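Local atomic coordinates of xylose isomerase domain protein TIM barrel (PDB entry 3TVA), a protein that probably acts as a metal-dependent isomerase, binding a magnesium ion in a xylose isomerase-like TIM barrel. Residues I13-S18 with L256-E261. Sequence-based numbering, arbitrary orientation.
Sequences IGVFTS and LTIERE. With MG (magnesium ion), chain C.
With CG anti to the backbone N in both F16 (chi1 -174°) and E259 (chi1 -176°), the F16 and E259 side chains run side by side and point the same way, with ring and carboxylate planes 54° apart. E259 stays extended as far as CD, and the turn of its carboxylate about CG-CD sets OE2 over the centre of the F16 ring, 3.9 Å above the plane, while OE1 binds the magnesium ion at 2.5 Å. E158, D184 and H211 supply the other protein ligands of the metal, and OE2 is also hydrogen-bonded to a glycerol, probably from the crystallisation liquor. Beneath these groups, strands 13-18 and 256-258 are parallel neighbours, the first and last strands of the barrel, and their pairing closes it. G14 is gripped through both backbone polar atoms: its N donates to O of L256 (2.8 Å), and its O accepts from N of I258 (2.8 Å). Further along, N of F16 donates to O of I258 at 3.0 Å, nearly along the C=O axis. Where direct pairing ends, a water accepts from N of R260 and donates to O of F16, bridging the diverging chains. I13, V15 and I258 share the face turned outward, where I13 and I258 pack on helix 266-287; the I13 and I258 side chains cross obliquely, with CG2 of I13 3.8 Å from CD1 of I258. On the barrel-interior side CG2 of T257, anti to its backbone N, rests against C of V15 at 3.6 Å. An alanine in place of F16 would remove the ring beneath OE2 and would probably leave the E259 carboxylate less firmly positioned for the metal. OE2 over the electron-rich ring face would by itself be expected to be electrostatically unfavourable, so E259 probably owes its orientation more to magnesium, whose positive charge would be expected to keep the acid ionised.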
loop_
_atom_site.group_PDB
_atom_site.type_symbol
_atom_site.label_atom_id
_atom_site.label_comp_id
_atom_site.label_asym_id
_atom_site.label_seq_id
_atom_site.Cartn_x
_atom_site.Cartn_y
_atom_site.Cartn_z
ATOM N N ILE A 13 -11.713 -8.572 -5.963
ATOM C CA ILE A 13 -11.753 -7.481 -4.999
ATOM C C ILE A 13 -11.124 -7.902 -3.665
ATOM O O ILE A 13 -11.149 -9.077 -3.295
ATOM C CB ILE A 13 -13.172 -6.877 -4.884
ATOM C CG1 ILE A 13 -13.410 -5.956 -6.085
ATOM C CG2 ILE A 13 -13.338 -6.063 -3.608
ATOM C CD1 ILE A 13 -14.538 -6.356 -6.952
ATOM N N GLY A 14 -10.540 -6.948 -2.954
ATOM C CA GLY A 14 -9.908 -7.262 -1.695
ATOM C C GLY A 14 -10.118 -6.116 -0.745
ATOM O O GLY A 14 -10.637 -5.062 -1.127
ATOM N N VAL A 15 -9.793 -6.350 0.519
ATOM C CA VAL A 15 -9.796 -5.276 1.495
ATOM C C VAL A 15 -8.483 -5.311 2.256
ATOM O O VAL A 15 -7.827 -6.353 2.359
ATOM C CB VAL A 15 -10.995 -5.352 2.481
ATOM C CG1 VAL A 15 -12.330 -5.317 1.715
ATOM C CG2 VAL A 15 -10.894 -6.596 3.351
ATOM N N PHE A 16 -8.088 -4.153 2.763
ATOM C CA PHE A 16 -6.850 -4.043 3.500
ATOM C C PHE A 16 -7.194 -4.367 4.952
ATOM O O PHE A 16 -8.062 -3.736 5.538
ATOM C CB PHE A 16 -6.251 -2.638 3.327
ATOM C CG PHE A 16 -4.902 -2.483 3.947
ATOM C CD1 PHE A 16 -3.754 -2.593 3.175
ATOM C CD2 PHE A 16 -4.774 -2.240 5.307
ATOM C CE1 PHE A 16 -2.495 -2.461 3.747
ATOM C CE2 PHE A 16 -3.513 -2.103 5.889
ATOM C CZ PHE A 16 -2.376 -2.208 5.098
ATOM N N THR A 17 -6.515 -5.355 5.522
ATOM C CA THR A 17 -6.849 -5.848 6.851
ATOM C C THR A 17 -5.686 -5.724 7.821
ATOM O O THR A 17 -4.550 -5.463 7.418
ATOM C CB THR A 17 -7.268 -7.330 6.816
ATOM O OG1 THR A 17 -6.182 -8.127 6.326
ATOM C CG2 THR A 17 -8.486 -7.516 5.923
ATOM N N SER A 18 -6.000 -5.867 9.107
ATOM C CA SER A 18 -4.996 -5.880 10.170
ATOM C C SER A 18 -5.253 -7.086 11.056
ATOM O O SER A 18 -6.408 -7.410 11.312
ATOM C CB SER A 18 -5.097 -4.618 11.044
ATOM O OG SER A 18 -4.518 -3.488 10.412
ATOM N N LEU A 256 -8.065 -5.672 -6.737
ATOM C CA LEU A 256 -8.397 -4.290 -6.426
ATOM C C LEU A 256 -8.608 -4.244 -4.925
ATOM O O LEU A 256 -9.645 -4.681 -4.424
ATOM C CB LEU A 256 -9.695 -3.896 -7.138
ATOM C CG LEU A 256 -9.750 -4.050 -8.670
ATOM C CD1 LEU A 256 -11.160 -3.740 -9.211
ATOM C CD2 LEU A 256 -8.708 -3.157 -9.347
ATOM N N THR A 257 -7.658 -3.661 -4.204
ATOM C CA THR A 257 -7.712 -3.736 -2.760
ATOM C C THR A 257 -8.254 -2.440 -2.179
ATOM O O THR A 257 -7.601 -1.393 -2.231
ATOM C CB THR A 257 -6.334 -4.051 -2.134
ATOM O OG1 THR A 257 -5.753 -5.190 -2.782
ATOM C CG2 THR A 257 -6.487 -4.330 -0.630
ATOM N N ILE A 258 -9.453 -2.526 -1.622
ATOM C CA ILE A 258 -10.096 -1.382 -1.007
ATOM C C ILE A 258 -9.417 -1.038 0.312
ATOM O O ILE A 258 -9.236 -1.891 1.187
ATOM C CB ILE A 258 -11.582 -1.663 -0.704
ATOM C CG1 ILE A 258 -12.307 -2.164 -1.948
ATOM C CG2 ILE A 258 -12.252 -0.421 -0.145
ATOM C CD1 ILE A 258 -13.655 -2.836 -1.636
ATOM N N GLU A 259 -9.053 0.223 0.457
ATOM C CA GLU A 259 -8.512 0.698 1.710
ATOM C C GLU A 259 -9.336 1.877 2.199
ATOM O O GLU A 259 -9.518 2.843 1.470
ATOM C CB GLU A 259 -7.060 1.130 1.542
ATOM C CG GLU A 259 -6.433 1.536 2.871
ATOM C CD GLU A 259 -4.983 1.926 2.706
ATOM O OE1 GLU A 259 -4.722 2.774 1.843
ATOM O OE2 GLU A 259 -4.117 1.369 3.412
ATOM N N ARG A 260 -9.876 1.786 3.411
ATOM C CA ARG A 260 -10.550 2.938 4.000
ATOM C C ARG A 260 -10.071 3.075 5.425
ATOM O O ARG A 260 -10.436 2.252 6.288
ATOM C CB ARG A 260 -12.058 2.705 3.981
ATOM C CG ARG A 260 -12.882 3.826 4.580
ATOM C CD ARG A 260 -13.266 4.869 3.536
ATOM N NE ARG A 260 -14.071 5.930 4.134
ATOM C CZ ARG A 260 -13.570 7.037 4.672
ATOM N NH1 ARG A 260 -12.251 7.240 4.689
ATOM N NH2 ARG A 260 -14.391 7.941 5.202
ATOM N N GLU A 261 -9.321 4.129 5.741
ATOM C CA GLU A 261 -8.753 4.052 7.062
ATOM C C GLU A 261 -9.548 4.944 7.985
ATOM O O GLU A 261 -9.214 6.106 8.197
ATOM C CB GLU A 261 -7.318 4.582 6.987
ATOM C CG GLU A 261 -6.561 4.159 5.729
ATOM C CD GLU A 261 -5.132 4.699 5.688
ATOM O OE1 GLU A 261 -4.921 5.765 5.068
ATOM O OE2 GLU A 261 -4.221 4.058 6.266
HETATM MG MG MG C . -2.638 2.880 0.540
HETATM O O HOH W 1 -9.170 -0.719 5.041
#